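Local coordinates for protein 3-oxosteroid 1-dehydrogenase (Sterolibacterium denitrificans, PDB 7P18) that probably uses FAD to introduce the delta1 double bond into 3-oxosteroids, here holding the flavin and the dienone product androsta-1,4-diene-3,17-dione, at residues Leu88-Leu91 and Glu92-Gln96; Asp144-Ala147 and Asn148-Met151. All blocks are in the same frame, centred on the assembly; numbering follows the deposited sequence.

Contact 1: Leu88-Leu91 and Glu92-Gln96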
ATOM      1  N   LEU A  88     -14.718   2.444 -16.340  1.00 21.51           N
ATOM      2  CA  LEU A  88     -14.688   3.605 -17.275  1.00 21.12           C
ATOM      3  C   LEU A  88     -14.423   4.875 -16.477  1.00 22.09           C
ATOM      4  O   LEU A  88     -13.606   5.693 -16.894  1.00 21.61           O
ATOM      5  CB  LEU A  88     -16.013   3.714 -18.036  1.00 22.09           C
ATOM      6  CG  LEU A  88     -16.368   2.499 -18.897  1.00 26.96           C
ATOM      7  CD1 LEU A  88     -17.796   2.618 -19.429  1.00 33.55           C
ATOM      8  CD2 LEU A  88     -15.380   2.326 -20.034  1.00 28.17           C
ATOM      9  N   ALA A  89     -15.122   5.036 -15.359  1.00 22.23           N
ATOM     10  CA  ALA A  89     -15.020   6.245 -14.514  1.00 20.75           C
ATOM     11  C   ALA A  89     -13.591   6.388 -13.966  1.00 21.37           C
ATOM     12  O   ALA A  89     -13.045   7.524 -13.925  1.00 20.41           O
ATOM     13  CB  ALA A  89     -16.057   6.174 -13.432  1.00 21.36           C
ATOM     14  N   TYR A  90     -12.980   5.279 -13.550  1.00 22.08           N
ATOM     15  CA  TYR A  90     -11.590   5.308 -13.009  1.00 21.32           C
ATOM     16  C   TYR A  90     -10.640   5.829 -14.097  1.00 23.48           C
ATOM     17  O   TYR A  90      -9.797   6.701 -13.851  1.00 20.84           O
ATOM     18  CB  TYR A  90     -11.134   3.943 -12.492  1.00 20.80           C
ATOM     19  CG  TYR A  90      -9.739   4.031 -11.933  1.00 20.02           C
ATOM     20  CD1 TYR A  90      -9.517   4.677 -10.722  1.00 21.11           C
ATOM     21  CD2 TYR A  90      -8.638   3.558 -12.614  1.00 20.62           C
ATOM     22  CE1 TYR A  90      -8.238   4.803 -10.188  1.00 19.63           C
ATOM     23  CE2 TYR A  90      -7.352   3.701 -12.106  1.00 19.22           C
ATOM     24  CZ  TYR A  90      -7.158   4.325 -10.881  1.00 18.95           C
ATOM     25  OH  TYR A  90      -5.923   4.461 -10.327  1.00 21.58           O
ATOM     26  N   LEU A  91     -10.749   5.293 -15.301  1.00 20.85           N
ATOM     27  CA  LEU A  91      -9.838   5.643 -16.411  1.00 22.28           C
ATOM     28  C   LEU A  91     -10.091   7.075 -16.876  1.00 22.16           C
ATOM     29  O   LEU A  91      -9.107   7.776 -17.206  1.00 23.57           O
ATOM     30  CB  LEU A  91     -10.009   4.625 -17.530  1.00 23.78           C
ATOM     31  CG  LEU A  91      -9.637   3.205 -17.159  1.00 24.19           C
ATOM     32  CD1 LEU A  91      -9.967   2.239 -18.293  1.00 24.92           C
ATOM     33  CD2 LEU A  91      -8.175   3.057 -16.762  1.00 24.26           C
ATOM     34  N   GLU A  92     -11.344   7.519 -16.861  1.00 21.84           N
ATOM     35  CA  GLU A  92     -11.688   8.920 -17.167  1.00 21.95           C
ATOM     36  C   GLU A  92     -11.028   9.865 -16.163  1.00 22.92           C
ATOM     37  O   GLU A  92     -10.398  10.834 -16.589  1.00 23.10           O
ATOM     38  CB  GLU A  92     -13.208   9.121 -17.144  1.00 23.47           C
ATOM     39  CG  GLU A  92     -13.613  10.559 -17.427  1.00 25.75           C
ATOM     40  CD  GLU A  92     -15.084  10.877 -17.344  1.00 32.61           C
ATOM     41  OE1 GLU A  92     -15.834  10.067 -16.821  1.00 32.14           O
ATOM     42  OE2 GLU A  92     -15.470  11.910 -17.845  1.00 40.65           O
ATOM     43  N   SER A  93     -11.179   9.603 -14.860  1.00 20.25           N
ATOM     44  CA  SER A  93     -10.903  10.600 -13.799  1.00 22.52           C
ATOM     45  C   SER A  93      -9.477  10.507 -13.251  1.00 21.48           C
ATOM     46  O   SER A  93      -8.994  11.531 -12.804  1.00 22.23           O
ATOM     47  CB  SER A  93     -11.919  10.506 -12.707  1.00 22.78           C
ATOM     48  OG  SER A  93     -13.216  10.780 -13.198  1.00 23.52           O
ATOM     49  N   ALA A  94      -8.829   9.357 -13.299  1.00 21.72           N
ATOM     50  CA  ALA A  94      -7.486   9.192 -12.683  1.00 22.09           C
ATOM     51  C   ALA A  94      -6.490  10.211 -13.261  1.00 23.47           C
ATOM     52  O   ALA A  94      -5.828  10.934 -12.515  1.00 19.88           O
ATOM     53  CB  ALA A  94      -7.040   7.778 -12.809  1.00 20.88           C
ATOM     54  N   PRO A  95      -6.361  10.375 -14.601  1.00 24.00           N
ATOM     55  CA  PRO A  95      -5.467  11.406 -15.133  1.00 22.73           C
ATOM     56  C   PRO A  95      -5.878  12.836 -14.749  1.00 23.50           C
ATOM     57  O   PRO A  95      -4.990  13.706 -14.545  1.00 25.41           O
ATOM     58  CB  PRO A  95      -5.532  11.231 -16.674  1.00 22.28           C
ATOM     59  CG  PRO A  95      -6.144   9.845 -16.879  1.00 24.08           C
ATOM     60  CD  PRO A  95      -6.932   9.497 -15.644  1.00 23.05           C
ATOM     61  N   GLN A  96      -7.177  13.075 -14.660  1.00 20.84           N
ATOM     62  CA  GLN A  96      -7.712  14.412 -14.312  1.00 23.02           C
ATOM     63  C   GLN A  96      -7.367  14.739 -12.857  1.00 25.86           C
ATOM     64  O   GLN A  96      -6.987  15.906 -12.582  1.00 22.25           O
ATOM     65  CB  GLN A  96      -9.204  14.463 -14.559  1.00 23.20           C
ATOM     66  CG  GLN A  96      -9.605  14.351 -16.025  1.00 27.35           C
ATOM     67  CD  GLN A  96     -11.101  14.473 -16.134  1.00 33.01           C
ATOM     68  OE1 GLN A  96     -11.803  14.391 -15.139  1.00 44.77           O
ATOM     69  NE2 GLN A  96     -11.596  14.578 -17.346  1.00 33.96           N
TER
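Tyr90 and Ala94 meet one helical turn apart in a CH-pi contact: the methyl CB of Ala94 stands over a face of the phenol ring, 4.1 Å from the ring centroid and 16° off its normal. It is displaced toward the rim at the hydroxyl end, where Tyr90 CZ is 4.0 Å from Ala94 CB. With CG of Tyr90 anti to the backbone N (chi1 -179°) and beside the carbonyl carbon, the ring leans toward the following turn, where the Ala94 methyl covers it. Backbone hydrogen bonds follow the i to i+4 pattern of an alpha helix, here helix 84-104: Glu92 N donates to Leu88 O at 2.9 Å, and Ser93 N to Ala89 O and Ala94 N to Tyr90 O match it. Pro95 interrupts the pattern and the helix is kinked; lacking an N-H, the proline places its CD 3.2 Å from Leu91 O. The polar ends turn to other parts of the fold. Tyr90 OH bonds to Trp54 O, while Arg552 on helix 543-559 forms a salt bridge with Glu92 OE1 and a hydrogen bond with Ser93 OG. The apolar side chains of Leu88 and Leu91 pack on helix 67-78.

Contact 2: Asp144-Ala147 and Asn148-Met151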
ATOM      1  N   ASP A 144       3.880  24.242  12.189  1.00 39.08           N
ATOM      2  CA  ASP A 144       3.664  23.434  13.415  1.00 40.36           C
ATOM      3  C   ASP A 144       2.858  22.163  13.091  1.00 38.88           C
ATOM      4  O   ASP A 144       2.931  21.224  13.895  1.00 36.95           O
ATOM      5  CB  ASP A 144       3.005  24.264  14.514  1.00 48.03           C
ATOM      6  CG  ASP A 144       3.898  25.370  15.046  1.00 48.22           C
ATOM      7  OD1 ASP A 144       5.125  25.165  15.131  1.00 51.61           O
ATOM      8  OD2 ASP A 144       3.353  26.426  15.355  1.00 59.65           O
ATOM      9  N   GLU A 145       2.179  22.083  11.937  1.00 37.68           N
ATOM     10  CA  GLU A 145       1.402  20.859  11.565  1.00 33.84           C
ATOM     11  C   GLU A 145       2.326  19.698  11.195  1.00 30.22           C
ATOM     12  O   GLU A 145       1.856  18.536  11.204  1.00 30.74           O
ATOM     13  CB  GLU A 145       0.364  21.187  10.492  1.00 35.04           C
ATOM     14  CG  GLU A 145      -0.822  21.959  11.051  1.00 39.45           C
ATOM     15  CD  GLU A 145      -1.561  21.268  12.185  1.00 40.31           C
ATOM     16  OE1 GLU A 145      -1.467  20.020  12.302  1.00 44.33           O
ATOM     17  OE2 GLU A 145      -2.181  21.985  12.977  1.00 45.74           O
ATOM     18  N   PHE A 146       3.612  19.939  10.948  1.00 32.65           N
ATOM     19  CA  PHE A 146       4.594  18.850  10.788  1.00 34.90           C
ATOM     20  C   PHE A 146       4.530  17.916  12.002  1.00 33.62           C
ATOM     21  O   PHE A 146       4.628  16.684  11.823  1.00 33.30           O
ATOM     22  CB  PHE A 146       5.999  19.387  10.536  1.00 35.55           C
ATOM     23  CG  PHE A 146       7.021  18.289  10.423  1.00 35.19           C
ATOM     24  CD1 PHE A 146       6.919  17.341   9.416  1.00 34.05           C
ATOM     25  CD2 PHE A 146       8.052  18.169  11.354  1.00 38.37           C
ATOM     26  CE1 PHE A 146       7.841  16.320   9.304  1.00 35.32           C
ATOM     27  CE2 PHE A 146       8.941  17.111  11.273  1.00 36.71           C
ATOM     28  CZ  PHE A 146       8.861  16.219  10.229  1.00 40.58           C
ATOM     29  N   ALA A 147       4.280  18.456  13.199  1.00 32.87           N
ATOM     30  CA  ALA A 147       4.279  17.672  14.459  1.00 35.13           C
ATOM     31  C   ALA A 147       3.209  16.576  14.409  1.00 34.29           C
ATOM     32  O   ALA A 147       3.374  15.573  15.108  1.00 34.53           O
ATOM     33  CB  ALA A 147       4.063  18.594  15.650  1.00 35.15           C
ATOM     34  N   ASN A 148       2.156  16.755  13.601  1.00 32.64           N
ATOM     35  CA  ASN A 148       0.972  15.853  13.566  1.00 29.16           C
ATOM     36  C   ASN A 148       0.960  14.929  12.337  1.00 28.52           C
ATOM     37  O   ASN A 148      -0.010  14.144  12.212  1.00 29.97           O
ATOM     38  CB  ASN A 148      -0.299  16.693  13.663  1.00 31.62           C
ATOM     39  CG  ASN A 148      -0.370  17.464  14.965  1.00 36.55           C
ATOM     40  OD1 ASN A 148      -0.065  16.912  16.030  1.00 30.58           O
ATOM     41  ND2 ASN A 148      -0.807  18.715  14.875  1.00 32.22           N
ATOM     42  N   LEU A 149       1.998  14.956  11.496  1.00 28.57           N
ATOM     43  CA  LEU A 149       2.151  14.004  10.358  1.00 29.47           C
ATOM     44  C   LEU A 149       2.453  12.607  10.908  1.00 28.83           C
ATOM     45  O   LEU A 149       3.393  12.465  11.757  1.00 28.89           O
ATOM     46  CB  LEU A 149       3.265  14.493   9.430  1.00 28.38           C
ATOM     47  CG  LEU A 149       3.695  13.557   8.292  1.00 30.67           C
ATOM     48  CD1 LEU A 149       2.565  13.294   7.307  1.00 29.19           C
ATOM     49  CD2 LEU A 149       4.882  14.142   7.551  1.00 31.12           C
ATOM     50  N   ARG A 150       1.715  11.598  10.450  1.00 25.58           N
ATOM     51  CA  ARG A 150       2.091  10.178  10.695  1.00 25.60           C
ATOM     52  C   ARG A 150       3.414   9.923   9.984  1.00 28.05           C
ATOM     53  O   ARG A 150       3.461  10.127   8.749  1.00 27.56           O
ATOM     54  CB  ARG A 150       1.011   9.191  10.238  1.00 25.63           C
ATOM     55  CG  ARG A 150       1.337   7.746  10.597  1.00 24.57           C
ATOM     56  CD  ARG A 150       0.128   6.834  10.501  1.00 25.78           C
ATOM     57  NE  ARG A 150      -0.930   7.259  11.414  1.00 26.28           N
ATOM     58  CZ  ARG A 150      -0.958   6.951  12.720  1.00 28.81           C
ATOM     59  NH1 ARG A 150       0.029   6.237  13.247  1.00 26.80           N
ATOM     60  NH2 ARG A 150      -1.931   7.391  13.499  1.00 26.79           N
ATOM     61  N   MET A 151       4.483   9.562  10.703  1.00 27.12           N
ATOM     62  CA  MET A 151       5.846   9.611  10.118  1.00 28.03           C
ATOM     63  C   MET A 151       6.159   8.306   9.398  1.00 26.73           C
ATOM     64  O   MET A 151       5.690   7.222   9.816  1.00 28.98           O
ATOM     65  CB  MET A 151       6.913   9.920  11.170  1.00 32.84           C
ATOM     66  CG  MET A 151       6.727  11.280  11.805  1.00 29.78           C
ATOM     67  SD  MET A 151       6.860  12.715  10.712  1.00 33.64           S
ATOM     68  CE  MET A 151       8.473  12.444  10.004  1.00 36.62           C
TER
HETATM   69  O   HOH W   1       4.521  13.064  14.051  1.00 30.62           O
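Glu145 and Phe146 each accept a backbone bond from three residues on, Asn148 N to Glu145 O at 3.0 Å and Leu149 N to Phe146 O at 3.2 Å, the i to i+3 spacing of a 3-10 turn, after which Leu149 takes up an extended conformation (psi 130°). The side chains of Glu145 and Asn148 add a second link across the same turn: Asn148 ND2 donates to Glu145 OE1 at 3.0 Å, with a nearly straight N-H...O angle of 175°. The carboxylate oxygen lies in the amide plane of Asn148, whereas the donor reaches it from above the carboxylate plane, the two planes being turned well away from each other. Glu145 gets there by folding its chain at chi2 (-57°), which brings the carboxylate round to the amide. Without the amide, as with an alanine here, Glu145 OE1 is likely to lose this donor, leaving its carboxylate freer to turn. Apolar contacts gather at the ring of Phe146. The side chains of Met151, bent at both chi2 and chi3, and Phe146 cross at about a right angle, and the methyl CE of Met151 comes obliquely to 3.8 Å from Phe146 CZ. Its SD is 4.7 Å from the ring centroid in an oblique Met-aromatic contact, and Leu149 CD2 touches Phe146 CE1 at 4.1 Å. A water donates to both Ala147 O and Leu149 O, at 2.6 Å from the latter, linking the two carbonyls. Outside these residues, Tyr42 OH bonds to Glu145 O, and Leu149 packs on helix 208-222. The whole is a 3-10 turn running into an extended segment, set in the surface loop between strands 131-138 and 157-158 of the FAD-binding domain.

Overall arrangement
Contact 1 comes first along the chain, within helix 84-104; contact 2 follows in the loop between strands 131-138 and 157-158. Their centres are about 31 Å apart and their nearest atoms about 21 Å, so the two do not touch, and each centre lies about 20 Å from that of the chain. Both belong to the FAD-binding domain, yet in different surroundings: 88-96 is largely buried against helices 67-78 and 543-559, while 144-151 is at the surface beside helix 208-222. The bound FAD is about 8 Å from the side chain of Tyr90 and about 10 Å from that of Leu149, so both contacts lie near the cofactor site, but these side chains do not touch FAD.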